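Local structure of disease resistance protein RRS1 (Arabidopsis thaliana, 5W3X) at residues B[20-25]-B[72-77]; B[31-36]-B[58-63]; B[38-43]-B[54-59]. The protein is a transcription factor that binds the W box through this WRKY domain and acts in resistance to bacterial and fungal pathogens, eliciting a hypersensitive response with RPS4 present. One frame throughout, in Å; residues are numbered along the deposited sequence.

Interaction 1: residues B[20-25]-B[72-77]. With ZN (zinc ion), chain G.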
loop_
_atom_site.group_PDB
_atom_site.type_symbol
_atom_site.label_atom_id
_atom_site.label_comp_id
_atom_site.label_asym_id
_atom_site.label_seq_id
_atom_site.Cartn_x
_atom_site.Cartn_y
_atom_site.Cartn_z
ATOM N N TRP B 20 25.282 16.259 -1.755
ATOM C CA TRP B 20 23.992 16.609 -2.344
ATOM C C TRP B 20 22.861 16.806 -1.335
ATOM O O TRP B 20 23.035 16.583 -0.140
ATOM C CB TRP B 20 23.598 15.529 -3.343
ATOM C CG TRP B 20 24.703 15.197 -4.284
ATOM C CD1 TRP B 20 25.623 14.200 -4.145
ATOM C CD2 TRP B 20 25.022 15.870 -5.505
ATOM N NE1 TRP B 20 26.490 14.203 -5.210
ATOM C CE2 TRP B 20 26.141 15.218 -6.061
ATOM C CE3 TRP B 20 24.465 16.957 -6.186
ATOM C CZ2 TRP B 20 26.715 15.618 -7.266
ATOM C CZ3 TRP B 20 25.037 17.352 -7.382
ATOM C CH2 TRP B 20 26.148 16.684 -7.910
ATOM N N THR B 21 21.707 17.242 -1.836
ATOM C CA THR B 21 20.513 17.428 -1.019
ATOM C C THR B 21 19.404 16.463 -1.438
ATOM O O THR B 21 19.180 16.239 -2.629
ATOM C CB THR B 21 19.987 18.870 -1.100
ATOM O OG1 THR B 21 19.869 19.262 -2.473
ATOM C CG2 THR B 21 20.934 19.817 -0.383
ATOM N N TRP B 22 18.719 15.897 -0.446
ATOM C CA TRP B 22 17.789 14.793 -0.667
ATOM C C TRP B 22 16.453 14.972 0.058
ATOM O O TRP B 22 16.392 15.610 1.105
ATOM C CB TRP B 22 18.438 13.489 -0.212
ATOM C CG TRP B 22 19.783 13.220 -0.845
ATOM C CD1 TRP B 22 21.006 13.483 -0.299
ATOM C CD2 TRP B 22 20.038 12.619 -2.123
ATOM N NE1 TRP B 22 22.003 13.099 -1.160
ATOM C CE2 TRP B 22 21.437 12.563 -2.285
ATOM C CE3 TRP B 22 19.221 12.132 -3.146
ATOM C CZ2 TRP B 22 22.035 12.039 -3.427
ATOM C CZ3 TRP B 22 19.819 11.610 -4.280
ATOM C CH2 TRP B 22 21.210 11.569 -4.410
ATOM N N ARG B 23 15.388 14.418 -0.521
ATOM C CA ARG B 23 14.075 14.344 0.130
ATOM C C ARG B 23 13.644 12.871 0.172
ATOM O O ARG B 23 14.115 12.061 -0.617
ATOM C CB ARG B 23 13.027 15.192 -0.598
ATOM C CG ARG B 23 13.395 16.677 -0.713
ATOM C CD ARG B 23 13.446 17.391 0.640
ATOM N NE ARG B 23 14.308 18.571 0.555
ATOM C CZ ARG B 23 13.895 19.768 0.153
ATOM N NH1 ARG B 23 12.628 19.949 -0.191
ATOM N NH2 ARG B 23 14.742 20.786 0.093
ATOM N N LYS B 24 12.760 12.533 1.102
ATOM C CA LYS B 24 12.356 11.149 1.314
ATOM C C LYS B 24 11.441 10.614 0.205
ATOM O O LYS B 24 10.593 11.337 -0.331
ATOM C CB LYS B 24 11.658 11.029 2.660
ATOM C CG LYS B 24 11.836 9.686 3.330
ATOM C CD LYS B 24 13.296 9.397 3.604
ATOM C CE LYS B 24 13.483 8.027 4.231
ATOM N NZ LYS B 24 12.898 7.934 5.602
ATOM N N TYR B 25 11.613 9.342 -0.132
ATOM C CA TYR B 25 10.727 8.674 -1.076
ATOM C C TYR B 25 10.032 7.491 -0.395
ATOM O O TYR B 25 8.846 7.231 -0.612
ATOM C CB TYR B 25 11.503 8.192 -2.299
ATOM C CG TYR B 25 10.643 7.488 -3.336
ATOM C CD1 TYR B 25 10.422 6.114 -3.277
ATOM C CD2 TYR B 25 10.030 8.207 -4.363
ATOM C CE1 TYR B 25 9.627 5.475 -4.228
ATOM C CE2 TYR B 25 9.238 7.583 -5.307
ATOM C CZ TYR B 25 9.042 6.217 -5.242
ATOM O OH TYR B 25 8.250 5.604 -6.189
ATOM N N SER B 72 21.409 7.010 -11.193
ATOM C CA SER B 72 21.333 8.161 -12.097
ATOM C C SER B 72 22.180 9.340 -11.614
ATOM O O SER B 72 22.512 9.461 -10.436
ATOM C CB SER B 72 19.882 8.609 -12.303
ATOM N N GLU B 73 22.519 10.219 -12.545
ATOM C CA GLU B 73 23.442 11.308 -12.264
ATOM C C GLU B 73 22.675 12.597 -12.033
ATOM O O GLU B 73 21.613 12.808 -12.619
ATOM C CB GLU B 73 24.443 11.475 -13.417
ATOM C CG GLU B 73 25.161 10.184 -13.834
ATOM C CD GLU B 73 24.285 9.225 -14.637
ATOM O OE1 GLU B 73 23.124 9.580 -14.938
ATOM O OE2 GLU B 73 24.752 8.107 -14.947
ATOM N N HIS B 74 23.208 13.458 -11.175
ATOM C CA HIS B 74 22.618 14.773 -10.981
ATOM C C HIS B 74 22.798 15.614 -12.241
ATOM O O HIS B 74 23.851 15.565 -12.873
ATOM C CB HIS B 74 23.246 15.472 -9.780
ATOM C CG HIS B 74 22.947 14.812 -8.472
ATOM N ND1 HIS B 74 21.917 15.222 -7.652
ATOM C CD2 HIS B 74 23.545 13.777 -7.836
ATOM C CE1 HIS B 74 21.895 14.468 -6.567
ATOM N NE2 HIS B 74 22.872 13.584 -6.654
ATOM N N ASN B 75 21.766 16.366 -12.616
ATOM C CA ASN B 75 21.850 17.250 -13.783
ATOM C C ASN B 75 22.046 18.702 -13.369
ATOM O O ASN B 75 21.491 19.613 -13.979
ATOM C CB ASN B 75 20.600 17.114 -14.664
ATOM C CG ASN B 75 19.325 17.592 -13.973
ATOM O OD1 ASN B 75 19.327 17.929 -12.786
ATOM N ND2 ASN B 75 18.222 17.609 -14.718
ATOM N N HIS B 76 22.851 18.912 -12.337
ATOM C CA HIS B 76 23.089 20.249 -11.802
ATOM C C HIS B 76 24.312 20.210 -10.889
ATOM O O HIS B 76 24.670 19.145 -10.386
ATOM C CB HIS B 76 21.861 20.745 -11.041
ATOM C CG HIS B 76 21.462 19.849 -9.914
ATOM N ND1 HIS B 76 21.945 20.006 -8.633
ATOM C CD2 HIS B 76 20.649 18.766 -9.882
ATOM C CE1 HIS B 76 21.437 19.065 -7.857
ATOM N NE2 HIS B 76 20.645 18.304 -8.590
ATOM N N PRO B 77 24.969 21.364 -10.682
ATOM C CA PRO B 77 26.144 21.367 -9.803
ATOM C C PRO B 77 25.788 21.081 -8.348
ATOM O O PRO B 77 24.613 21.122 -7.986
ATOM C CB PRO B 77 26.698 22.792 -9.957
ATOM C CG PRO B 77 25.532 23.609 -10.430
ATOM C CD PRO B 77 24.738 22.682 -11.303
HETATM ZN ZN ZN G . 20.040 16.302 -8.150
#

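Interaction 2: residues B[31-36]-B[58-63]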
loop_
_atom_site.group_PDB
_atom_site.type_symbol
_atom_site.label_atom_id
_atom_site.label_comp_id
_atom_site.label_asym_id
_atom_site.label_seq_id
_atom_site.Cartn_x
_atom_site.Cartn_y
_atom_site.Cartn_z
ATOM N N LEU B 31 12.359 -8.095 3.230
ATOM C CA LEU B 31 12.532 -9.543 3.310
ATOM C C LEU B 31 13.939 -9.912 3.740
ATOM O O LEU B 31 14.909 -9.474 3.130
ATOM C CB LEU B 31 12.242 -10.185 1.951
ATOM C CG LEU B 31 11.678 -11.606 1.823
ATOM C CD1 LEU B 31 12.141 -12.255 0.502
ATOM C CD2 LEU B 31 11.983 -12.492 3.007
ATOM N N GLY B 32 14.042 -10.709 4.799
ATOM C CA GLY B 32 15.309 -11.292 5.205
ATOM C C GLY B 32 16.242 -10.359 5.957
ATOM O O GLY B 32 17.349 -10.755 6.323
ATOM N N SER B 33 15.809 -9.128 6.209
ATOM C CA SER B 33 16.685 -8.164 6.867
ATOM C C SER B 33 16.131 -7.670 8.196
ATOM O O SER B 33 14.926 -7.498 8.360
ATOM C CB SER B 33 16.954 -6.967 5.947
ATOM O OG SER B 33 17.842 -6.049 6.565
ATOM N N ARG B 34 17.030 -7.414 9.135
ATOM C CA ARG B 34 16.644 -6.890 10.433
ATOM C C ARG B 34 16.486 -5.376 10.332
ATOM O O ARG B 34 15.824 -4.755 11.160
ATOM C CB ARG B 34 17.680 -7.273 11.500
ATOM C CG ARG B 34 17.555 -8.731 11.949
ATOM C CD ARG B 34 18.850 -9.358 12.432
ATOM N NE ARG B 34 19.579 -8.542 13.396
ATOM C CZ ARG B 34 20.841 -8.158 13.232
ATOM N NH1 ARG B 34 21.507 -8.507 12.136
ATOM N NH2 ARG B 34 21.438 -7.424 14.160
ATOM N N PHE B 35 17.054 -4.797 9.281
ATOM C CA PHE B 35 17.077 -3.347 9.146
ATOM C C PHE B 35 16.299 -2.860 7.927
ATOM O O PHE B 35 16.389 -3.448 6.850
ATOM C CB PHE B 35 18.520 -2.861 9.073
ATOM C CG PHE B 35 19.355 -3.292 10.239
ATOM C CD1 PHE B 35 19.232 -2.653 11.460
ATOM C CD2 PHE B 35 20.252 -4.339 10.119
ATOM C CE1 PHE B 35 19.996 -3.045 12.547
ATOM C CE2 PHE B 35 21.022 -4.741 11.204
ATOM C CZ PHE B 35 20.891 -4.093 12.420
ATOM N N PRO B 36 15.545 -1.764 8.099
ATOM C CA PRO B 36 14.706 -1.203 7.039
ATOM C C PRO B 36 15.527 -0.496 5.976
ATOM O O PRO B 36 16.647 -0.058 6.251
ATOM C CB PRO B 36 13.822 -0.206 7.790
ATOM C CG PRO B 36 14.673 0.241 8.913
ATOM C CD PRO B 36 15.455 -0.977 9.339
ATOM N N ARG B 58 21.233 -0.318 6.502
ATOM C CA ARG B 58 22.208 -0.865 7.444
ATOM C C ARG B 58 22.399 -2.355 7.167
ATOM O O ARG B 58 21.425 -3.085 6.978
ATOM C CB ARG B 58 21.748 -0.614 8.884
ATOM C CG ARG B 58 22.627 -1.221 9.974
ATOM C CD ARG B 58 23.090 -0.164 10.987
ATOM N NE ARG B 58 22.079 0.856 11.263
ATOM C CZ ARG B 58 22.350 2.051 11.787
ATOM N NH1 ARG B 58 23.605 2.384 12.063
ATOM N NH2 ARG B 58 21.375 2.925 12.016
ATOM N N SER B 59 23.651 -2.799 7.103
ATOM C CA SER B 59 23.948 -4.157 6.658
ATOM C C SER B 59 23.467 -5.224 7.627
ATOM O O SER B 59 23.677 -5.124 8.836
ATOM C CB SER B 59 25.447 -4.336 6.431
ATOM O OG SER B 59 25.737 -5.688 6.112
ATOM N N GLU B 60 22.826 -6.249 7.078
ATOM C CA GLU B 60 22.331 -7.368 7.869
ATOM C C GLU B 60 23.484 -8.104 8.543
ATOM O O GLU B 60 23.511 -8.247 9.766
ATOM C CB GLU B 60 21.524 -8.329 6.989
ATOM C CG GLU B 60 21.130 -9.628 7.666
ATOM C CD GLU B 60 19.990 -9.462 8.655
ATOM O OE1 GLU B 60 19.555 -8.312 8.879
ATOM O OE2 GLU B 60 19.530 -10.483 9.211
ATOM N N THR B 61 24.434 -8.565 7.734
ATOM C CA THR B 61 25.554 -9.368 8.220
ATOM C C THR B 61 26.456 -8.617 9.206
ATOM O O THR B 61 26.738 -9.109 10.299
ATOM C CB THR B 61 26.410 -9.877 7.043
ATOM O OG1 THR B 61 26.846 -8.767 6.252
ATOM C CG2 THR B 61 25.597 -10.820 6.165
ATOM N N ASP B 62 26.907 -7.429 8.820
ATOM C CA ASP B 62 27.719 -6.595 9.703
ATOM C C ASP B 62 26.956 -5.332 10.093
ATOM O O ASP B 62 26.850 -4.394 9.302
ATOM C CB ASP B 62 29.045 -6.230 9.029
ATOM N N SER B 63 26.435 -5.308 11.314
ATOM C CA SER B 63 25.589 -4.208 11.784
ATOM C C SER B 63 26.288 -2.847 11.814
ATOM O O SER B 63 25.640 -1.808 11.952
ATOM C CB SER B 63 25.051 -4.530 13.179
ATOM O OG SER B 63 24.480 -3.381 13.779
HETATM O O HOH W 1 18.592 0.602 8.001
#

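Interaction 3: residues B[38-43]-B[54-59]. With ZN (zinc ion), chain G.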
loop_
_atom_site.group_PDB
_atom_site.type_symbol
_atom_site.label_atom_id
_atom_site.label_comp_id
_atom_site.label_asym_id
_atom_site.label_seq_id
_atom_site.Cartn_x
_atom_site.Cartn_y
_atom_site.Cartn_z
ATOM N N GLY B 38 15.791 2.754 3.405
ATOM C CA GLY B 38 15.331 4.108 3.156
ATOM C C GLY B 38 15.559 4.516 1.707
ATOM O O GLY B 38 16.611 4.228 1.128
ATOM N N TYR B 39 14.564 5.171 1.119
ATOM C CA TYR B 39 14.626 5.595 -0.281
ATOM C C TYR B 39 14.545 7.110 -0.357
ATOM O O TYR B 39 13.621 7.708 0.214
ATOM C CB TYR B 39 13.481 5.000 -1.091
ATOM C CG TYR B 39 13.406 3.482 -1.082
ATOM C CD1 TYR B 39 12.951 2.800 0.030
ATOM C CD2 TYR B 39 13.738 2.744 -2.212
ATOM C CE1 TYR B 39 12.849 1.399 0.037
ATOM C CE2 TYR B 39 13.651 1.346 -2.214
ATOM C CZ TYR B 39 13.202 0.687 -1.098
ATOM O OH TYR B 39 13.119 -0.696 -1.126
ATOM N N TYR B 40 15.491 7.700 -1.087
ATOM C CA TYR B 40 15.622 9.141 -1.257
ATOM C C TYR B 40 15.684 9.475 -2.741
ATOM O O TYR B 40 16.114 8.652 -3.552
ATOM C CB TYR B 40 16.886 9.673 -0.567
ATOM C CG TYR B 40 16.960 9.389 0.907
ATOM C CD1 TYR B 40 17.416 8.159 1.367
ATOM C CD2 TYR B 40 16.589 10.348 1.846
ATOM C CE1 TYR B 40 17.488 7.882 2.710
ATOM C CE2 TYR B 40 16.660 10.075 3.202
ATOM C CZ TYR B 40 17.112 8.835 3.623
ATOM O OH TYR B 40 17.190 8.538 4.963
ATOM N N ARG B 41 15.278 10.697 -3.075
ATOM C CA ARG B 41 15.387 11.250 -4.428
ATOM C C ARG B 41 15.922 12.660 -4.260
ATOM O O ARG B 41 15.943 13.152 -3.133
ATOM C CB ARG B 41 14.032 11.205 -5.142
ATOM C CG ARG B 41 12.856 11.829 -4.366
ATOM C CD ARG B 41 12.650 13.313 -4.712
ATOM N NE ARG B 41 11.429 13.854 -4.120
ATOM C CZ ARG B 41 11.227 15.140 -3.854
ATOM N NH1 ARG B 41 12.175 16.028 -4.103
ATOM N NH2 ARG B 41 10.080 15.533 -3.320
ATOM N N CYS B 42 16.433 13.286 -5.318
ATOM C CA CYS B 42 17.059 14.608 -5.185
ATOM C C CYS B 42 16.101 15.749 -4.818
ATOM O O CYS B 42 14.950 15.775 -5.243
ATOM C CB CYS B 42 17.794 14.997 -6.475
ATOM S SG CYS B 42 18.683 16.582 -6.311
ATOM N N ALA B 43 16.590 16.706 -4.040
ATOM C CA ALA B 43 15.782 17.871 -3.686
ATOM C C ALA B 43 15.427 18.718 -4.911
ATOM O O ALA B 43 14.512 19.541 -4.856
ATOM C CB ALA B 43 16.504 18.721 -2.656
ATOM N N LYS B 54 18.818 7.686 -4.194
ATOM C CA LYS B 54 19.701 6.835 -3.407
ATOM C C LYS B 54 18.935 5.978 -2.412
ATOM O O LYS B 54 17.860 6.349 -1.945
ATOM C CB LYS B 54 20.779 7.669 -2.700
ATOM C CG LYS B 54 20.351 8.454 -1.479
ATOM C CD LYS B 54 21.590 9.004 -0.769
ATOM C CE LYS B 54 21.239 9.883 0.418
ATOM N NZ LYS B 54 22.472 10.370 1.103
ATOM N N GLN B 55 19.503 4.807 -2.137
ATOM C CA GLN B 55 18.946 3.833 -1.214
ATOM C C GLN B 55 19.942 3.559 -0.111
ATOM O O GLN B 55 21.131 3.377 -0.370
ATOM C CB GLN B 55 18.628 2.527 -1.937
ATOM C CG GLN B 55 18.763 2.622 -3.437
ATOM C CD GLN B 55 17.532 3.212 -4.045
ATOM O OE1 GLN B 55 16.424 2.881 -3.633
ATOM N NE2 GLN B 55 17.704 4.110 -5.005
ATOM N N VAL B 56 19.445 3.517 1.117
ATOM C CA VAL B 56 20.291 3.381 2.290
ATOM C C VAL B 56 19.787 2.252 3.172
ATOM O O VAL B 56 18.616 2.236 3.550
ATOM C CB VAL B 56 20.325 4.671 3.113
ATOM C CG1 VAL B 56 21.150 4.465 4.370
ATOM C CG2 VAL B 56 20.856 5.844 2.279
ATOM N N GLN B 57 20.660 1.301 3.490
ATOM C CA GLN B 57 20.264 0.187 4.342
ATOM C C GLN B 57 21.422 -0.324 5.186
ATOM O O GLN B 57 22.459 -0.712 4.649
ATOM C CB GLN B 57 19.692 -0.954 3.499
ATOM C CG GLN B 57 19.198 -2.128 4.334
ATOM C CD GLN B 57 18.374 -3.108 3.532
ATOM O OE1 GLN B 57 18.307 -3.023 2.303
ATOM N NE2 GLN B 57 17.735 -4.047 4.224
ATOM N N ARG B 58 21.233 -0.318 6.502
ATOM C CA ARG B 58 22.208 -0.865 7.444
ATOM C C ARG B 58 22.399 -2.355 7.167
ATOM O O ARG B 58 21.425 -3.085 6.978
ATOM C CB ARG B 58 21.748 -0.614 8.884
ATOM C CG ARG B 58 22.627 -1.221 9.974
ATOM C CD ARG B 58 23.090 -0.164 10.987
ATOM N NE ARG B 58 22.079 0.856 11.263
ATOM C CZ ARG B 58 22.350 2.051 11.787
ATOM N NH1 ARG B 58 23.605 2.384 12.063
ATOM N NH2 ARG B 58 21.375 2.925 12.016
ATOM N N SER B 59 23.651 -2.799 7.103
ATOM C CA SER B 59 23.948 -4.157 6.658
ATOM C C SER B 59 23.467 -5.224 7.627
ATOM O O SER B 59 23.677 -5.124 8.836
ATOM C CB SER B 59 25.447 -4.336 6.431
ATOM O OG SER B 59 25.737 -5.688 6.112
HETATM ZN ZN ZN G . 20.040 16.302 -8.150
#

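Interaction 1: residues B[20-25]-B[72-77]
The zinc site of the WRKY domain, with the tryptophan that leads into strand 22-28, carrier of the WRKYGQK signature, laid against one of its ligands, is the setting of this contact. His-74 ND1 binds the zinc at 2.2 Å and His-76 NE2 at 2.1 Å; Cys-42 and Cys-50 complete the site. The Trp-20 and His-74 side chains reach toward each other and their rings lie face to face, planes 3° apart, with the centroids of the Trp-20 six-membered ring and the His-74 ring 3.6 Å apart. In both residues CG stands anti to the carbonyl carbon. His-74 CB joins the stack as a CH-pi partner over the same indole ring. The edge of that ring is turned to the face of His-76 in an offset edge-to-face pair, and His-76 O lies at its edge, near the plane, 3.5 Å from Trp-20 CZ3. Trp-22 CH2 is 3.4 Å from His-74 NE2; this pair too is offset edge-to-face, the His-74 edge toward the Trp-22 face. His-76 ND1 donates to Pro-77 O at 3.0 Å, which helps fix the ring's rotation. Two ligand histidines packed with Trp-20 and Trp-22 are part of the Cys2His2 zinc site of the WRKY fold.

Interaction 2: residues B[31-36]-B[58-63]
Phe-35 and Arg-58 cross obliquely, the aliphatic part of the arginine lying over one face of the phenyl ring. They join the loop between strands 22-28 and 37-42 to the loop between strands 53-58 and 66-71, at the end of the sheet away from the zinc. Arg-58 CG sits almost on the ring normal, 3.8 Å from the centroid of the Phe-35 ring, a CH-pi contact, while CB of the same arginine lies above Phe-35 CG. Arg-58 starts with CG anti to its backbone N (chi1 176°) and then bends at chi2 and chi3, leaving the guanidinium plane 56° from the ring. The opposite face of Phe-35 has Arg-34 CB over its rim, and Phe-35 CE2 in turn lies over one face of the Arg-34 guanidinium, toward its rim, so the phenyl ring sits between two arginines. Phe-35 CE2 also approaches Ser-59 O at 3.6 Å.

Arg-34 and Glu-60 cross at about a right angle, with guanidinium and carboxylate planes 63° apart. Glu-60, bent at chi2, brings OE1 to the other loop: Arg-34 N donates to Glu-60 OE1 at 2.7 Å, nearly straight, but from above the carboxylate plane. The guanidinium, swung round by the bend at chi3, gives a weak bond from Arg-34 NH1 to Glu-60 O at 3.1 Å, with a long salt bridge to OE1. One water links the loops where they meet the strands, donating to Pro-36 O at 2.7 Å and accepting from Arg-58 N.

The carboxylate is therefore held chiefly by a backbone amide; its charge is probably balanced loosely, by Arg-34 and by a long, weak ion pair from OE2 to a basic side chain of another protein's chain, while the apolar grip comes from Phe-35.

Interaction 3: residues B[38-43]-B[54-59]
The Tyr-40 ring has Lys-54 O at its edge, near the ring plane, and Lys-54 NZ far above one face, 5.7 Å from the ring centroid, at most a weak cation-pi attraction. This is the central strand pair of the four-stranded antiparallel WRKY sheet, 38-42 against 54-58. Gly-38 with Val-56 and Tyr-40 with Lys-54 are hydrogen-bonded pairs; Tyr-39 with Gln-55, between them, is a non-hydrogen-bonded pair.

All four backbone bonds measure 2.9 Å, for instance Gly-38 N to Val-56 O, which is almost perfectly straight at 178°. Tyr-40 N meets Lys-54 O nearly along the C=O axis, whereas Lys-54 N reaches Tyr-40 O from above the carbonyl plane. Gln-55 CA adds a CA-H...O contact of 3.3 Å to Gly-38 O.

Tyr-40, Lys-54 and Val-56 share one face of the sheet. Tyr-40 CB packs on Lys-54 CG at 3.8 Å, and Tyr-40 CE1 touches Val-56 CG2 at 4.0 Å, the side chains crossing obliquely. Lys-54 CG takes the crowded position between N and the carbonyl carbon, and beyond it the chain runs extended to salt bridges with Asp-18 and Glu-16 and a cation-pi contact with Trp-22. Past the paired residues, Cys-42 carries the strand to the metal, its SG binding zinc at 2.3 Å.

On the other face, Gln-55 is nearly eclipsed at its first torsion (chi1 -9°) and bends at chi2, turning its amide 78° from the Tyr-39 ring; this tight, strained placement sets Gln-55 OE1 just 3.0 Å from Tyr-39 CD2.

Interaction 3 lies at the middle of the domain, buried, its centre about 2 Å from the centre of the chain; interaction 1 is a surface contact at the zinc end, and interaction 2, partly buried, joins the loops at the opposite end, the centres of 1 and 2 being about 25 Å apart. The chemistry follows the position: stacked rings and metal bonds at one end, a backbone ladder in the middle, a carboxylate and a phenyl ring at the other. Interactions 1 and 3 both touch the zinc and lie on neighbouring strands, Arg-23 N being 3.0 Å from Arg-41 O. Interactions 2 and 3 share Arg-58 and Ser-59, and Gln-57 reaches Phe-35 O through a weak hydrogen bond.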